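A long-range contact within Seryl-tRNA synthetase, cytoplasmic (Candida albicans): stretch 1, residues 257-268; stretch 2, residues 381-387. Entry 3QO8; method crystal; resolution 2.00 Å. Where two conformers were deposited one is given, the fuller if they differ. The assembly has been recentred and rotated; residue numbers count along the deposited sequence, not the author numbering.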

ATOM      1  N   GLY A 257       4.761 -23.697   8.090  1.00 21.61           N
ATOM      2  CA  GLY A 257       5.536 -24.878   7.747  1.00 24.57           C
ATOM      3  C   GLY A 257       6.814 -25.014   8.544  1.00 26.35           C
ATOM      4  O   GLY A 257       7.696 -25.779   8.172  1.00 31.45           O
ATOM      5  N   GLU A 258       6.926 -24.263   9.636  1.00 24.17           N
ATOM      6  CA  GLU A 258       8.115 -24.333  10.479  1.00 26.95           C
ATOM      7  C   GLU A 258       7.782 -25.046  11.784  1.00 29.56           C
ATOM      8  O   GLU A 258       6.624 -25.346  12.055  1.00 25.36           O
ATOM      9  N   TRP A 259       8.804 -25.340  12.578  1.00 25.56           N
ATOM     10  CA  TRP A 259       8.644 -26.211  13.733  1.00 19.79           C
ATOM     11  C   TRP A 259       9.480 -25.665  14.869  1.00 26.11           C
ATOM     12  O   TRP A 259      10.705 -25.629  14.774  1.00 27.86           O
ATOM     13  N   PHE A 260       8.821 -25.214  15.933  1.00 23.25           N
ATOM     14  CA  PHE A 260       9.525 -24.796  17.131  1.00 27.02           C
ATOM     15  C   PHE A 260       9.718 -26.033  18.003  1.00 30.03           C
ATOM     16  O   PHE A 260       8.915 -26.319  18.886  1.00 29.76           O
ATOM     17  N   GLU A 261      10.780 -26.783  17.716  1.00 29.43           N
ATOM     18  CA  GLU A 261      10.952 -28.105  18.303  1.00 34.86           C
ATOM     19  C   GLU A 261      11.539 -28.062  19.712  1.00 35.65           C
ATOM     20  O   GLU A 261      11.506 -29.059  20.432  1.00 37.83           O
ATOM     21  N   SER A 262      12.060 -26.905  20.111  1.00 33.97           N
ATOM     22  CA  SER A 262      12.513 -26.711  21.488  1.00 36.74           C
ATOM     23  C   SER A 262      11.855 -25.457  22.041  1.00 32.83           C
ATOM     24  O   SER A 262      12.507 -24.430  22.219  1.00 33.42           O
ATOM     25  N   PRO A 263      10.550 -25.543  22.302  1.00 30.18           N
ATOM     26  CA  PRO A 263       9.718 -24.372  22.599  1.00 29.18           C
ATOM     27  C   PRO A 263      10.085 -23.672  23.907  1.00 33.21           C
ATOM     28  O   PRO A 263       9.919 -22.455  23.998  1.00 29.41           O
ATOM     29  N   ALA A 264      10.574 -24.416  24.896  1.00 29.71           N
ATOM     30  CA  ALA A 264      10.914 -23.811  26.177  1.00 39.36           C
ATOM     31  C   ALA A 264      11.935 -22.697  25.989  1.00 37.63           C
ATOM     32  O   ALA A 264      11.887 -21.682  26.685  1.00 43.58           O
ATOM     33  N   GLU A 265      12.845 -22.884  25.039  1.00 32.57           N
ATOM     34  CA  GLU A 265      13.851 -21.870  24.746  1.00 40.94           C
ATOM     35  C   GLU A 265      13.517 -20.989  23.537  1.00 41.41           C
ATOM     36  O   GLU A 265      13.940 -19.833  23.487  1.00 44.49           O
ATOM     37  N   GLN A 266      12.760 -21.522  22.576  1.00 33.43           N
ATOM     38  CA  GLN A 266      12.490 -20.802  21.318  1.00 31.80           C
ATOM     39  C   GLN A 266      11.277 -19.860  21.377  1.00 30.44           C
ATOM     40  O   GLN A 266      11.213 -18.871  20.651  1.00 29.08           O
ATOM     41  N   LEU A 267      10.310 -20.191  22.222  1.00 24.30           N
ATOM     42  CA  LEU A 267       9.092 -19.396  22.350  1.00 22.58           C
ATOM     43  C   LEU A 267       9.066 -18.758  23.732  1.00 30.35           C
ATOM     44  O   LEU A 267       9.712 -19.255  24.652  1.00 29.80           O
ATOM     45  N   PRO A 268       8.306 -17.662  23.891  1.00 26.23           N
ATOM     46  CA  PRO A 268       7.462 -17.056  22.859  1.00 19.97           C
ATOM     47  C   PRO A 268       8.260 -16.241  21.852  1.00 27.55           C
ATOM     48  O   PRO A 268       9.345 -15.747  22.159  1.00 25.95           O
ATOM     49  N   LEU A 381      -1.607 -23.406   8.962  1.00 19.32           N
ATOM     50  CA  LEU A 381      -0.311 -22.971   8.436  1.00 21.26           C
ATOM     51  C   LEU A 381       0.815 -23.949   8.783  1.00 20.58           C
ATOM     52  O   LEU A 381       1.968 -23.749   8.389  1.00 21.42           O
ATOM     53  N   GLU A 382       0.467 -25.002   9.518  1.00 23.35           N
ATOM     54  CA  GLU A 382       1.426 -26.021   9.949  0.52 27.47           C
ATOM     55  C   GLU A 382       2.613 -25.419  10.691  1.00 28.04           C
ATOM     56  O   GLU A 382       3.767 -25.562  10.270  1.00 28.58           O
ATOM     57  N   ILE A 383       2.326 -24.744  11.799  1.00 24.61           N
ATOM     58  CA  ILE A 383       3.373 -24.192  12.646  1.00 23.60           C
ATOM     59  C   ILE A 383       3.458 -25.025  13.918  1.00 22.17           C
ATOM     60  O   ILE A 383       2.708 -24.814  14.871  1.00 24.46           O
ATOM     61  N   ARG A 384       4.367 -25.993  13.918  1.00 27.30           N
ATOM     62  CA  ARG A 384       4.398 -26.999  14.970  1.00 28.27           C
ATOM     63  C   ARG A 384       5.139 -26.546  16.221  1.00 26.99           C
ATOM     64  O   ARG A 384       6.049 -25.715  16.167  1.00 22.40           O
ATOM     65  N   CYS A 385       4.735 -27.119  17.345  1.00 26.21           N
ATOM     66  CA  CYS A 385       5.319 -26.810  18.634  1.00 31.72           C
ATOM     67  C   CYS A 385       5.719 -28.090  19.366  1.00 32.82           C
ATOM     68  O   CYS A 385       4.880 -28.948  19.635  1.00 33.70           O
ATOM     69  N   GLY A 386       7.003 -28.202  19.684  1.00 34.10           N
ATOM     70  CA  GLY A 386       7.520 -29.297  20.486  1.00 34.94           C
ATOM     71  C   GLY A 386       7.295 -30.698  19.941  1.00 46.67           C
ATOM     72  O   GLY A 386       6.924 -30.880  18.772  1.00 39.24           O
ATOM     73  N   ILE A 387       7.538 -31.678  20.815  1.00 59.25           N
ATOM     74  CA  ILE A 387       7.353 -33.109  20.549  1.00 69.29           C
ATOM     75  C   ILE A 387       7.359 -33.478  19.071  1.00 74.22           C
ATOM     76  O   ILE A 387       8.037 -34.420  18.664  1.00 80.88           O
TER

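Two short parallel strands bring these stretches together, Trp259 pairing with Arg384 and Phe260 with Cys385, so that side chains alternate between the two faces of the sheet. The apolar centre lies on the face that carries Phe260 and Cys385. Cys385, with chi1 in the t well, packs its sulfur against two residues of the other stretch: Cys385 SG lies 3.7 Å from Pro263 CB and 3.9 Å from Leu267 CD1. A small, polarizable thiol suits this buried site, where it meets carbon on the first turn of a short helix and again just past its end. Leu267 (m, t) points toward the second stretch and is itself buried. Phe260, chi1 m, turns the edge of its ring to Ile383 (m, t), with Phe260 CE2 3.7 Å from Ile383 CG2; a flat ring and a branched aliphatic chain fill this buried space without needing polar partners.

Pro263 also marks the passage to Gly386, its CD lying 3.8 Å from Gly386 CA. A CB on Gly386 would come within a tight 3.4 Å of Pro263 CG, and the positive phi of this residue likewise favours glycine. The backbone also bonds here: Gly386 N donates to Phe260 O at 2.8 Å in a nearly straight hydrogen bond. Phe260 N donates in turn to Arg384 O, also at 2.8 Å, and Arg384 N to Glu258 O at 3.0 Å.

The opposite face belongs to Trp259 and Arg384. Trp259 (chi1 t, chi2 -22°) brings its indole over the arginine, whose m, t, p chain runs along the ring. Arg384 CB sits 3.7 Å from the centroid of the five-membered ring, a CH-pi contact, while Arg384 CZ lies 3.8 Å from the centroid of the six-membered ring. The guanidinium is stacked nearly flat, its plane 13° from that of the indole, so its charge meets the pi cloud in a cation-pi interaction. Tryptophan serves doubly here: its face receives the arginine, and at its edge Trp259 NE1 donates to Gly386 O at 3.0 Å.

At the polar margin, Glu258 (m, t) and Glu382 (m, m) leave the interface with their carboxylates, which find hydrogen bonds elsewhere in the structure. Gly257, whose positive phi suits glycine, closes this end through its backbone, Gly257 N donating to Leu381 O at 2.8 Å. Near the other end, Gln266 (m, t) braces its own stretch: Ser262 N donates to Gln266 OE1 at 2.8 Å, and Gln266 NE2 to Glu261 OE1 at 3.2 Å.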

ATOM      1  CB  GLU A 258       8.712 -22.938  10.718  1.00 20.71           C
ATOM      2  CG  GLU A 258       9.240 -22.306   9.429  1.00 29.21           C
ATOM      3  CD  GLU A 258       9.736 -20.876   9.615  1.00 32.71           C
ATOM      4  OE1 GLU A 258      10.145 -20.511  10.736  1.00 29.81           O
ATOM      5  OE2 GLU A 258       9.717 -20.119   8.630  1.00 38.18           O
ATOM      6  CB  TRP A 259       9.117 -27.633  13.371  1.00 20.62           C
ATOM      7  CG  TRP A 259       8.739 -28.698  14.378  1.00 22.39           C
ATOM      8  CD1 TRP A 259       8.435 -28.516  15.700  1.00 25.81           C
ATOM      9  CD2 TRP A 259       8.620 -30.109  14.133  1.00 21.56           C
ATOM     10  NE1 TRP A 259       8.143 -29.725  16.289  1.00 23.61           N
ATOM     11  CE2 TRP A 259       8.243 -30.716  15.348  1.00 23.54           C
ATOM     12  CE3 TRP A 259       8.801 -30.915  13.005  1.00 21.39           C
ATOM     13  CZ2 TRP A 259       8.044 -32.094  15.467  1.00 26.75           C
ATOM     14  CZ3 TRP A 259       8.597 -32.281  13.126  1.00 22.22           C
ATOM     15  CH2 TRP A 259       8.234 -32.857  14.343  1.00 22.92           C
ATOM     16  CB  PHE A 260       8.751 -23.683  17.850  1.00 22.21           C
ATOM     17  CG  PHE A 260       8.642 -22.415  17.039  1.00 23.88           C
ATOM     18  CD1 PHE A 260       9.667 -21.481  17.047  1.00 24.30           C
ATOM     19  CD2 PHE A 260       7.530 -22.175  16.246  1.00 23.79           C
ATOM     20  CE1 PHE A 260       9.574 -20.315  16.297  1.00 24.69           C
ATOM     21  CE2 PHE A 260       7.432 -21.014  15.492  1.00 25.75           C
ATOM     22  CZ  PHE A 260       8.451 -20.085  15.521  1.00 21.92           C
ATOM     23  CB  GLU A 261      11.781 -29.009  17.380  1.00 34.73           C
ATOM     24  CG  GLU A 261      13.281 -28.950  17.608  1.00 39.24           C
ATOM     25  CD  GLU A 261      13.927 -27.671  17.116  1.00 43.92           C
ATOM     26  OE1 GLU A 261      13.237 -26.828  16.505  1.00 41.93           O
ATOM     27  OE2 GLU A 261      15.143 -27.514  17.339  1.00 55.72           O
ATOM     28  CB  SER A 262      14.033 -26.581  21.551  1.00 42.31           C
ATOM     29  OG  SER A 262      14.652 -27.652  20.865  1.00 54.83           O
ATOM     30  CB  PRO A 263       8.304 -24.956  22.675  1.00 28.56           C
ATOM     31  CG  PRO A 263       8.511 -26.415  22.992  1.00 33.11           C
ATOM     32  CD  PRO A 263       9.777 -26.797  22.293  1.00 28.24           C
ATOM     33  CB  ALA A 264      11.427 -24.860  27.157  1.00 39.99           C
ATOM     34  CB  GLU A 265      15.245 -22.497  24.579  1.00 53.34           C
ATOM     35  CG  GLU A 265      15.249 -23.965  24.167  1.00 71.85           C
ATOM     36  CD  GLU A 265      14.823 -24.894  25.297  1.00 83.03           C
ATOM     37  OE1 GLU A 265      14.233 -25.958  25.008  1.00 84.56           O
ATOM     38  OE2 GLU A 265      15.079 -24.559  26.475  1.00 86.28           O
ATOM     39  CB  GLN A 266      12.291 -21.786  20.172  1.00 30.17           C
ATOM     40  CG  GLN A 266      13.509 -22.641  19.845  1.00 30.31           C
ATOM     41  CD  GLN A 266      13.149 -23.775  18.914  1.00 32.18           C
ATOM     42  OE1 GLN A 266      12.054 -24.328  18.998  1.00 28.84           O
ATOM     43  NE2 GLN A 266      14.058 -24.119  18.009  1.00 33.42           N
ATOM     44  CB  LEU A 267       7.863 -20.295  22.163  1.00 24.93           C
ATOM     45  CG  LEU A 267       7.729 -20.987  20.803  1.00 27.46           C
ATOM     46  CD1 LEU A 267       6.578 -21.992  20.816  1.00 27.75           C
ATOM     47  CD2 LEU A 267       7.522 -19.930  19.720  1.00 29.64           C
ATOM     48  CB  PRO A 268       6.573 -16.102  23.667  1.00 26.60           C
ATOM     49  CG  PRO A 268       7.459 -15.669  24.783  1.00 28.58           C
ATOM     50  CD  PRO A 268       8.217 -16.931  25.167  1.00 26.04           C
ATOM     51  CB  LEU A 381      -0.001 -21.579   8.982  1.00 17.33           C
ATOM     52  CG  LEU A 381      -0.930 -20.490   8.435  1.00 20.48           C
ATOM     53  CD1 LEU A 381      -0.971 -19.268   9.364  1.00 18.80           C
ATOM     54  CD2 LEU A 381      -0.502 -20.093   7.018  1.00 22.13           C
ATOM     55  CB  GLU A 382       1.905 -26.864   8.760  0.52 27.52           C
ATOM     56  CG  GLU A 382       0.791 -27.611   8.039  0.52 32.35           C
ATOM     57  CD  GLU A 382       0.235 -28.779   8.838  0.52 37.88           C
ATOM     58  OE1 GLU A 382       0.826 -29.133   9.880  0.52 43.23           O
ATOM     59  OE2 GLU A 382      -0.793 -29.351   8.419  0.52 42.43           O
ATOM     60  CB  ILE A 383       3.127 -22.714  12.978  1.00 19.52           C
ATOM     61  CG1 ILE A 383       2.862 -21.926  11.694  1.00 19.01           C
ATOM     62  CG2 ILE A 383       4.321 -22.136  13.753  1.00 17.65           C
ATOM     63  CD1 ILE A 383       2.498 -20.445  11.942  1.00 21.15           C
ATOM     64  CB  ARG A 384       4.979 -28.325  14.453  1.00 24.95           C
ATOM     65  CG  ARG A 384       4.179 -28.919  13.312  1.00 26.90           C
ATOM     66  CD  ARG A 384       4.710 -30.282  12.884  1.00 34.71           C
ATOM     67  NE  ARG A 384       4.617 -31.265  13.959  1.00 39.96           N
ATOM     68  CZ  ARG A 384       4.767 -32.574  13.786  1.00 36.85           C
ATOM     69  NH1 ARG A 384       5.008 -33.063  12.571  1.00 38.12           N
ATOM     70  NH2 ARG A 384       4.676 -33.395  14.826  1.00 34.94           N
ATOM     71  CB  CYS A 385       4.313 -26.038  19.485  1.00 27.85           C
ATOM     72  SG  CYS A 385       4.975 -25.486  21.061  1.00 32.08           S
ATOM     73  CB  ILE A 387       6.065 -33.654  21.219  1.00104.08           C
ATOM     74  CG1 ILE A 387       5.983 -35.175  21.076  1.00103.06           C
ATOM     75  CG2 ILE A 387       4.826 -32.986  20.636  1.00104.24           C
ATOM     76  CD1 ILE A 387       4.765 -35.786  21.737  1.00103.88           C
TER